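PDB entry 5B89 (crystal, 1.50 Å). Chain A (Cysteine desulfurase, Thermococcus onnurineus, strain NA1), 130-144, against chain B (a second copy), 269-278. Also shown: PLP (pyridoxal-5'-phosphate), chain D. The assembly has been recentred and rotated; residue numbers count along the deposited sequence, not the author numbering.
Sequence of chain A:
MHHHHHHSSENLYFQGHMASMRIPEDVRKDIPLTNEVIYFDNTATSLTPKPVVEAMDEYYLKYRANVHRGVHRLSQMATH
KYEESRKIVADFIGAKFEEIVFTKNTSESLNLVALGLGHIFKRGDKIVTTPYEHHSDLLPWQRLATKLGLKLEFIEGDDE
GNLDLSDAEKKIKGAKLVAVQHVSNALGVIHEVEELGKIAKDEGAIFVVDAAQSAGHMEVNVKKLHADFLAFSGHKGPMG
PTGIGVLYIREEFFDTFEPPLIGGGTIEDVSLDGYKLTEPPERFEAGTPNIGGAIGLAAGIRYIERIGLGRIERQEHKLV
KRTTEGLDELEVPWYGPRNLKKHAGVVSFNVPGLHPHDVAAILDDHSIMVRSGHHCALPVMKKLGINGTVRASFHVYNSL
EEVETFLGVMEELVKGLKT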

ATOM      1  N   THR A 130       4.899   5.429 -25.390  1.00 21.61           N
ATOM      2  CA  THR A 130       6.012   6.228 -25.764  1.00 23.41           C
ATOM      3  C   THR A 130       7.296   5.502 -25.473  1.00 24.65           C
ATOM      4  O   THR A 130       7.344   4.596 -24.698  1.00 24.12           O
ATOM      5  N   PRO A 131       8.377   6.018 -26.154  1.00 25.34           N
ATOM      6  CA  PRO A 131       9.643   5.331 -25.887  1.00 23.93           C
ATOM      7  C   PRO A 131      10.333   5.829 -24.628  1.00 23.90           C
ATOM      8  O   PRO A 131      11.378   5.343 -24.292  1.00 24.65           O
ATOM      9  N   TYR A 132       9.721   6.763 -23.932  1.00 18.62           N
ATOM     10  CA  TYR A 132      10.328   7.378 -22.778  1.00 18.39           C
ATOM     11  C   TYR A 132       9.749   6.955 -21.445  1.00 16.58           C
ATOM     12  O   TYR A 132      10.069   7.550 -20.470  1.00 18.17           O
ATOM     13  N   GLU A 133       8.892   5.971 -21.456  1.00 17.55           N
ATOM     14  CA  GLU A 133       8.236   5.564 -20.229  1.00 17.62           C
ATOM     15  C   GLU A 133       9.152   5.082 -19.120  1.00 17.35           C
ATOM     16  O   GLU A 133      10.140   4.443 -19.361  1.00 18.20           O
ATOM     17  N   HIS A 134       8.765   5.404 -17.899  1.00 16.51           N
ATOM     18  CA  HIS A 134       9.396   4.904 -16.699  1.00 16.27           C
ATOM     19  C   HIS A 134       9.033   3.408 -16.732  1.00 15.58           C
ATOM     20  O   HIS A 134       8.077   3.060 -17.256  1.00 16.64           O
ATOM     21  N   HIS A 135       9.863   2.566 -16.153  1.00 14.72           N
ATOM     22  CA  HIS A 135       9.628   1.119 -16.152  1.00 14.42           C
ATOM     23  C   HIS A 135       8.254   0.654 -15.673  1.00 15.00           C
ATOM     24  O   HIS A 135       7.771  -0.325 -16.114  1.00 15.12           O
ATOM     25  N   SER A 136       7.668   1.375 -14.747  1.00 15.07           N
ATOM     26  CA  SER A 136       6.354   1.017 -14.271  1.00 14.19           C
ATOM     27  C   SER A 136       5.244   1.216 -15.309  1.00 15.84           C
ATOM     28  O   SER A 136       4.253   0.604 -15.219  1.00 16.12           O
ATOM     29  N   ASP A 137       5.479   2.060 -16.314  1.00 15.83           N
ATOM     30  CA  ASP A 137       4.507   2.225 -17.385  1.00 17.15           C
ATOM     31  C   ASP A 137       4.984   1.524 -18.660  1.00 16.87           C
ATOM     32  O   ASP A 137       4.552   1.837 -19.718  1.00 19.09           O
ATOM     33  N   LEU A 138       5.892   0.588 -18.530  1.00 16.40           N
ATOM     34  CA  LEU A 138       6.383  -0.181 -19.700  1.00 17.16           C
ATOM     35  C   LEU A 138       6.272  -1.657 -19.458  1.00 16.43           C
ATOM     36  O   LEU A 138       5.625  -2.393 -20.184  1.00 15.05           O
ATOM     37  N   LEU A 139       6.822  -2.157 -18.334  1.00 14.22           N
ATOM     38  CA  LEU A 139       6.807  -3.583 -18.033  1.00 15.08           C
ATOM     39  C   LEU A 139       5.476  -4.233 -18.010  1.00 15.64           C
ATOM     40  O   LEU A 139       5.266  -5.322 -18.520  1.00 14.66           O
ATOM     41  N   PRO A 140       4.472  -3.579 -17.409  1.00 14.13           N
ATOM     42  CA  PRO A 140       3.167  -4.233 -17.432  1.00 14.60           C
ATOM     43  C   PRO A 140       2.599  -4.468 -18.859  1.00 13.23           C
ATOM     44  O   PRO A 140       1.955  -5.423 -19.069  1.00 14.61           O
ATOM     45  N   TRP A 141       2.888  -3.567 -19.781  1.00 14.13           N
ATOM     46  CA  TRP A 141       2.414  -3.705 -21.142  1.00 15.92           C
ATOM     47  C   TRP A 141       3.249  -4.730 -21.903  1.00 15.43           C
ATOM     48  O   TRP A 141       2.735  -5.418 -22.679  1.00 16.40           O
ATOM     49  N   GLN A 142       4.533  -4.782 -21.604  1.00 14.64           N
ATOM     50  CA  GLN A 142       5.388  -5.784 -22.230  1.00 15.50           C
ATOM     51  C   GLN A 142       4.925  -7.181 -21.783  1.00 15.31           C
ATOM     52  O   GLN A 142       4.830  -8.080 -22.538  1.00 16.11           O
ATOM     53  N   ARG A 143       4.629  -7.349 -20.502  1.00 13.57           N
ATOM     54  CA  ARG A 143       4.172  -8.621 -20.034  1.00 13.39           C
ATOM     55  C   ARG A 143       2.895  -9.017 -20.646  1.00 16.33           C
ATOM     56  O   ARG A 143       2.676 -10.159 -21.042  1.00 15.08           O
ATOM     57  N   LEU A 144       1.930  -8.074 -20.668  1.00 16.29           N
ATOM     58  CA  LEU A 144       0.641  -8.385 -21.256  1.00 17.14           C
ATOM     59  C   LEU A 144       0.809  -8.759 -22.759  1.00 15.52           C
ATOM     60  O   LEU A 144       0.164  -9.717 -23.202  1.00 16.84           O
TER
ATOM     61  N   ASP B 269      17.633  -5.072 -15.953  1.00 15.01           N
ATOM     62  CA  ASP B 269      17.772  -4.363 -17.259  1.00 17.07           C
ATOM     63  C   ASP B 269      16.454  -4.305 -17.940  1.00 16.26           C
ATOM     64  O   ASP B 269      15.558  -5.163 -17.751  1.00 16.24           O
ATOM     65  N   VAL B 270      16.299  -3.250 -18.795  1.00 16.75           N
ATOM     66  CA  VAL B 270      15.101  -2.991 -19.553  1.00 16.72           C
ATOM     67  C   VAL B 270      15.499  -2.362 -20.920  1.00 17.48           C
ATOM     68  O   VAL B 270      16.411  -1.507 -20.969  1.00 20.04           O
ATOM     69  N   SER B 271      14.785  -2.855 -21.913  1.00 17.99           N
ATOM     70  CA  SER B 271      14.795  -2.213 -23.249  1.00 18.70           C
ATOM     71  C   SER B 271      13.403  -2.039 -23.693  1.00 19.24           C
ATOM     72  O   SER B 271      12.457  -2.626 -23.084  1.00 20.62           O
ATOM     73  N   LEU B 272      13.219  -1.437 -24.892  1.00 21.41           N
ATOM     74  CA  LEU B 272      11.852  -1.450 -25.452  1.00 20.63           C
ATOM     75  C   LEU B 272      11.347  -2.819 -25.823  1.00 22.35           C
ATOM     76  O   LEU B 272      10.136  -3.072 -25.809  1.00 24.21           O
ATOM     77  N   ASP B 273      12.273  -3.780 -26.066  1.00 19.59           N
ATOM     78  CA  ASP B 273      11.865  -5.181 -26.371  1.00 23.73           C
ATOM     79  C   ASP B 273      11.588  -6.100 -25.210  1.00 21.64           C
ATOM     80  O   ASP B 273      10.885  -7.120 -25.395  1.00 25.50           O
ATOM     81  N   GLY B 274      12.064  -5.763 -24.011  1.00 21.05           N
ATOM     82  CA  GLY B 274      11.751  -6.605 -22.852  1.00 20.30           C
ATOM     83  C   GLY B 274      12.496  -6.203 -21.639  1.00 19.76           C
ATOM     84  O   GLY B 274      13.116  -5.135 -21.524  1.00 18.45           O
ATOM     85  N   TYR B 275      12.500  -7.103 -20.679  1.00 18.27           N
ATOM     86  CA  TYR B 275      13.121  -6.815 -19.374  1.00 17.94           C
ATOM     87  C   TYR B 275      13.666  -8.053 -18.719  1.00 19.11           C
ATOM     88  O   TYR B 275      13.276  -9.156 -19.029  1.00 19.14           O
ATOM     89  N   LYS B 276      14.562  -7.842 -17.783  1.00 16.99           N
ATOM     90  CA  LYS B 276      15.099  -8.890 -16.841  1.00 17.94           C
ATOM     91  C   LYS B 276      14.852  -8.358 -15.416  1.00 17.78           C
ATOM     92  O   LYS B 276      15.183  -7.216 -15.075  1.00 16.28           O
ATOM     93  N   LEU B 277      14.344  -9.262 -14.565  1.00 16.53           N
ATOM     94  CA  LEU B 277      14.077  -8.848 -13.151  1.00 16.90           C
ATOM     95  C   LEU B 277      15.257  -9.036 -12.247  1.00 16.34           C
ATOM     96  O   LEU B 277      16.124  -9.882 -12.595  1.00 17.79           O
ATOM     97  N   THR B 278      15.354  -8.253 -11.189  1.00 15.53           N
ATOM     98  CA  THR B 278      16.345  -8.392 -10.133  1.00 15.00           C
ATOM     99  C   THR B 278      15.999  -9.510  -9.123  1.00 14.75           C
ATOM    100  O   THR B 278      15.061 -10.282  -9.368  1.00 15.94           O
TER

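The chain B stretch folds back on itself as a hairpin, and chain A meets it with a loop and the start of helix 139-144. Helix and strand 274-277 cross at 106°, with axes 8.7 Å apart at their closest. Together the two stretches bury 524 Å².

B:Val270 is one bump from chain B. Its CB points toward chain A, with chi1 t. It fills a hollow lined by A:His135, A:Leu138 and A:Leu139. B:Val270 CG2 sits over the face of the A:His135 imidazole, 3.6 Å from the ring centroid and almost on the normal, a CH-pi contact. B:Val270 CG1 is 3.8 Å from A:Leu138 CD2, and both B:Val270 CG1 and CG2 lie 4.0 Å from A:Leu139 CD1. A:His135 is an m rotamer, and its NE2 is hydrogen-bonded elsewhere in the structure.

A:Leu139 is the matching bump from chain A. Its chi1 is m and its chi2 p. CD1 reaches B:Val270, while A:Leu139 CD2 lies 4.2 Å from B:Leu277 CD2. Its branch point rests on the face of B:Tyr275, with A:Leu139 CG 3.9 Å from the ring centroid. The tyrosine takes chi1 p and lays its ring along the first turn of the helix. A:Gln142 OE1 approaches the edge of that ring, 3.3 Å from B:Tyr275 CD1. Farther along, B:Tyr275 OH comes 3.8 Å from A:Arg143 CB. The arginine starts sideways, then its end leads away.

A:Gln142, m at chi1 and t at chi2, extends its amide into the bend of the hairpin. There NE2 finds backbone carbonyls. A:Gln142 NE2 donates to B:Ser271 O at 2.9 Å and, weakly, to B:Leu272 O at 3.1 Å. A:Gln142 NE2 also lies 3.3 Å from B:Gly274 N, but both are donors and no bond forms. A:Gln142 OE1 is buried without a polar partner.

Also at the bend, B:Leu272 leaves its backbone sideways, chi1 m and chi2 t, and its tip comes nearer to chain A. B:Leu272 CD1 is 4.2 Å from A:Pro131 CB, and B:Leu272 CD2 is 3.9 Å from A:Pro131 O.

Behind the contact, A:Thr130 OG1 accepts from A:Tyr132 N at 3.2 Å and donates to A:Glu133 OE2 at 2.5 Å, bracing the turn. A:Trp141 NE1 donates to A:Asp137 OD1 at 2.9 Å. A:His134 does not reach this chain B stretch. One face of its ring is covered by the bound PLP, the cofactor of this desulfurase, and A:His134 CB is 3.6 Å from PLP N1.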

ATOM      1  CB  THR A 130       6.029   7.591 -25.068  1.00 25.51           C
ATOM      2  OG1 THR A 130       6.623   7.474 -23.792  1.00 22.37           O
ATOM      3  CG2 THR A 130       4.628   8.126 -24.921  1.00 23.76           C
ATOM      4  CB  PRO A 131      10.479   5.631 -27.137  1.00 25.78           C
ATOM      5  CG  PRO A 131      10.052   6.992 -27.564  1.00 25.83           C
ATOM      6  CD  PRO A 131       8.605   7.088 -27.239  1.00 25.72           C
ATOM      7  CB  TYR A 132      10.147   8.913 -22.857  1.00 22.36           C
ATOM      8  CG  TYR A 132      10.411   9.561 -24.219  1.00 21.35           C
ATOM      9  CD1 TYR A 132      11.680   9.738 -24.691  1.00 20.82           C
ATOM     10  CD2 TYR A 132       9.367  10.073 -24.966  1.00 21.92           C
ATOM     11  CE1 TYR A 132      11.913  10.332 -25.923  1.00 20.40           C
ATOM     12  CE2 TYR A 132       9.590  10.665 -26.180  1.00 21.82           C
ATOM     13  CZ  TYR A 132      10.858  10.786 -26.653  1.00 23.34           C
ATOM     14  OH  TYR A 132      11.058  11.416 -27.874  1.00 24.29           O
ATOM     15  CB  GLU A 133       7.192   4.487 -20.508  1.00 19.92           C
ATOM     16  CG  GLU A 133       6.098   4.883 -21.485  1.00 21.17           C
ATOM     17  CD  GLU A 133       5.301   6.077 -21.041  1.00 23.89           C
ATOM     18  OE1 GLU A 133       4.852   6.099 -19.915  1.00 20.02           O
ATOM     19  OE2 GLU A 133       5.176   6.996 -21.835  1.00 23.45           O
ATOM     20  CB  HIS A 134       8.766   5.623 -15.497  1.00 17.94           C
ATOM     21  CG  HIS A 134       9.057   5.010 -14.175  1.00 16.26           C
ATOM     22  ND1 HIS A 134       9.876   5.589 -13.240  1.00 22.77           N
ATOM     23  CD2 HIS A 134       8.592   3.886 -13.613  1.00 15.76           C
ATOM     24  CE1 HIS A 134       9.904   4.839 -12.162  1.00 18.64           C
ATOM     25  NE2 HIS A 134       9.125   3.811 -12.363  1.00 20.58           N
ATOM     26  CB  HIS A 135      10.727   0.395 -15.381  1.00 15.73           C
ATOM     27  CG  HIS A 135      12.100   0.650 -15.925  1.00 16.27           C
ATOM     28  ND1 HIS A 135      13.227   0.592 -15.146  1.00 16.27           N
ATOM     29  CD2 HIS A 135      12.521   0.979 -17.168  1.00 16.45           C
ATOM     30  CE1 HIS A 135      14.283   0.867 -15.887  1.00 16.56           C
ATOM     31  NE2 HIS A 135      13.879   1.117 -17.114  1.00 16.97           N
ATOM     32  CB  SER A 136       6.023   1.712 -12.979  1.00 15.80           C
ATOM     33  OG  SER A 136       6.878   1.301 -11.934  1.00 15.06           O
ATOM     34  CB  ASP A 137       4.185   3.688 -17.703  1.00 17.34           C
ATOM     35  CG  ASP A 137       2.845   3.832 -18.489  1.00 18.43           C
ATOM     36  OD1 ASP A 137       1.958   3.020 -18.292  1.00 20.42           O
ATOM     37  OD2 ASP A 137       2.721   4.778 -19.310  1.00 22.07           O
ATOM     38  CB  LEU A 138       7.799   0.198 -19.941  1.00 18.36           C
ATOM     39  CG  LEU A 138       8.480  -0.484 -21.116  1.00 17.91           C
ATOM     40  CD1 LEU A 138       7.776  -0.382 -22.440  1.00 20.79           C
ATOM     41  CD2 LEU A 138       9.911   0.065 -21.207  1.00 19.65           C
ATOM     42  CB  LEU A 139       7.555  -3.929 -16.756  1.00 16.57           C
ATOM     43  CG  LEU A 139       9.042  -4.186 -16.888  1.00 16.19           C
ATOM     44  CD1 LEU A 139       9.785  -3.065 -17.518  1.00 17.20           C
ATOM     45  CD2 LEU A 139       9.621  -4.562 -15.543  1.00 17.61           C
ATOM     46  CB  PRO A 140       2.269  -3.261 -16.647  1.00 17.04           C
ATOM     47  CG  PRO A 140       3.214  -2.596 -15.724  1.00 15.15           C
ATOM     48  CD  PRO A 140       4.451  -2.389 -16.561  1.00 14.21           C
ATOM     49  CB  TRP A 141       2.404  -2.353 -21.863  1.00 15.43           C
ATOM     50  CG  TRP A 141       1.780  -1.254 -21.038  1.00 17.57           C
ATOM     51  CD1 TRP A 141       2.385  -0.136 -20.619  1.00 18.89           C
ATOM     52  CD2 TRP A 141       0.445  -1.202 -20.553  1.00 16.83           C
ATOM     53  NE1 TRP A 141       1.523   0.608 -19.873  1.00 18.53           N
ATOM     54  CE2 TRP A 141       0.338  -0.055 -19.791  1.00 17.81           C
ATOM     55  CE3 TRP A 141      -0.655  -2.041 -20.649  1.00 18.38           C
ATOM     56  CZ2 TRP A 141      -0.807   0.290 -19.170  1.00 20.59           C
ATOM     57  CZ3 TRP A 141      -1.806  -1.674 -20.015  1.00 20.67           C
ATOM     58  CH2 TRP A 141      -1.865  -0.542 -19.295  1.00 20.03           C
ATOM     59  CB  GLN A 142       6.821  -5.544 -21.828  1.00 14.88           C
ATOM     60  CG  GLN A 142       7.480  -4.328 -22.449  1.00 16.26           C
ATOM     61  CD  GLN A 142       8.897  -4.097 -21.938  1.00 19.74           C
ATOM     62  OE1 GLN A 142       9.181  -4.293 -20.794  1.00 18.22           O
ATOM     63  NE2 GLN A 142       9.761  -3.695 -22.802  1.00 19.94           N
ATOM     64  CB  ARG A 143       4.092  -8.642 -18.471  1.00 15.98           C
ATOM     65  CG  ARG A 143       3.574  -9.932 -17.868  1.00 17.45           C
ATOM     66  CD  ARG A 143       3.543  -9.903 -16.293  1.00 16.84           C
ATOM     67  NE  ARG A 143       2.657  -8.834 -15.840  1.00 18.90           N
ATOM     68  CZ  ARG A 143       2.559  -8.400 -14.577  1.00 19.81           C
ATOM     69  NH1 ARG A 143       3.314  -8.989 -13.707  1.00 18.52           N
ATOM     70  NH2 ARG A 143       1.766  -7.310 -14.325  1.00 19.62           N
ATOM     71  CB  LEU A 144      -0.300  -7.179 -21.033  1.00 20.70           C
ATOM     72  CG  LEU A 144      -1.697  -7.402 -21.587  1.00 21.56           C
ATOM     73  CD1 LEU A 144      -2.426  -8.518 -20.864  1.00 24.61           C
ATOM     74  CD2 LEU A 144      -2.440  -6.044 -21.485  1.00 23.63           C
TER
ATOM     75  CB  ASP B 269      18.795  -5.086 -18.144  1.00 17.91           C
ATOM     76  CG  ASP B 269      19.332  -4.238 -19.274  1.00 22.85           C
ATOM     77  OD1 ASP B 269      19.212  -2.989 -19.254  1.00 21.36           O
ATOM     78  OD2 ASP B 269      19.969  -4.906 -20.148  1.00 26.26           O
ATOM     79  CB  VAL B 270      14.106  -2.018 -18.820  1.00 16.14           C
ATOM     80  CG1 VAL B 270      12.872  -1.756 -19.689  1.00 16.82           C
ATOM     81  CG2 VAL B 270      13.762  -2.509 -17.420  1.00 16.48           C
ATOM     82  CB  SER B 271      15.570  -3.086 -24.231  1.00 17.94           C
ATOM     83  OG  SER B 271      14.920  -4.244 -24.571  1.00 21.99           O
ATOM     84  CB  LEU B 272      11.711  -0.529 -26.665  1.00 24.07           C
ATOM     85  CG  LEU B 272      12.040   0.945 -26.410  1.00 24.60           C
ATOM     86  CD1 LEU B 272      11.829   1.721 -27.739  1.00 27.94           C
ATOM     87  CD2 LEU B 272      11.214   1.552 -25.281  1.00 26.33           C
ATOM     88  CB  ASP B 273      12.941  -5.858 -27.258  1.00 25.93           C
ATOM     89  CG  ASP B 273      13.316  -4.995 -28.491  1.00 31.92           C
ATOM     90  OD1 ASP B 273      12.429  -4.541 -29.183  1.00 39.53           O
ATOM     91  OD2 ASP B 273      14.499  -4.722 -28.713  1.00 42.07           O
ATOM     92  CB  TYR B 275      12.039  -6.156 -18.418  1.00 19.19           C
ATOM     93  CG  TYR B 275      10.816  -7.093 -18.195  1.00 16.26           C
ATOM     94  CD1 TYR B 275       9.666  -7.093 -19.035  1.00 18.02           C
ATOM     95  CD2 TYR B 275      10.762  -7.947 -17.046  1.00 17.29           C
ATOM     96  CE1 TYR B 275       8.598  -7.953 -18.777  1.00 18.48           C
ATOM     97  CE2 TYR B 275       9.698  -8.784 -16.819  1.00 17.37           C
ATOM     98  CZ  TYR B 275       8.625  -8.756 -17.639  1.00 18.71           C
ATOM     99  OH  TYR B 275       7.588  -9.606 -17.416  1.00 21.47           O
ATOM    100  CB  LYS B 276      16.580  -9.099 -17.057  1.00 20.65           C
ATOM    101  CG  LYS B 276      16.923  -9.632 -18.440  1.00 23.18           C
ATOM    102  CD  LYS B 276      18.432  -9.678 -18.456  1.00 25.04           C
ATOM    103  CE  LYS B 276      18.875 -10.424 -19.720  1.00 29.40           C
ATOM    104  NZ  LYS B 276      18.484  -9.651 -20.902  1.00 30.73           N
ATOM    105  CB  LEU B 277      12.904  -9.620 -12.656  1.00 20.24           C
ATOM    106  CG  LEU B 277      11.601  -9.318 -13.423  1.00 23.35           C
ATOM    107  CD1 LEU B 277      10.476 -10.143 -12.875  1.00 28.51           C
ATOM    108  CD2 LEU B 277      11.215  -7.825 -13.436  1.00 22.45           C
ATOM    109  CB  THR B 278      16.573  -7.086  -9.403  1.00 17.44           C
ATOM    110  OG1 THR B 278      17.865  -7.149  -8.771  1.00 21.47           O
ATOM    111  CG2 THR B 278      15.477  -6.662  -8.515  1.00 17.65           C
TER
HETATM  112  N1  PLP D 401       5.952   6.973 -13.638  1.00 24.68           N
HETATM  113  C2  PLP D 401       6.586   8.126 -13.553  1.00 26.06           C
HETATM  114  C2A PLP D 401       6.509   9.077 -14.748  1.00 25.98           C
HETATM  115  C3  PLP D 401       7.344   8.486 -12.348  1.00 30.63           C
HETATM  116  O3  PLP D 401       7.989   9.655 -12.198  1.00 32.10           O
HETATM  117  C4  PLP D 401       7.262   7.516 -11.241  1.00 25.63           C
HETATM  118  C4A PLP D 401       7.967   7.742  -9.911  1.00 36.30           C
HETATM  119  C5  PLP D 401       6.484   6.309 -11.485  1.00 24.25           C
HETATM  120  C6  PLP D 401       5.827   6.067 -12.643  1.00 24.24           C
HETATM  121  C5A PLP D 401       6.392   5.317 -10.348  1.00 24.15           C
HETATM  122  O4P PLP D 401       5.943   6.051  -9.118  1.00 18.03           O
HETATM  123  P   PLP D 401       5.941   5.156  -7.795  1.00 12.98           P
HETATM  124  O1P PLP D 401       7.421   4.876  -7.544  1.00 17.33           O
HETATM  125  O2P PLP D 401       5.285   3.926  -8.105  1.00 12.05           O
HETATM  126  O3P PLP D 401       5.402   6.009  -6.759  1.00 16.45           O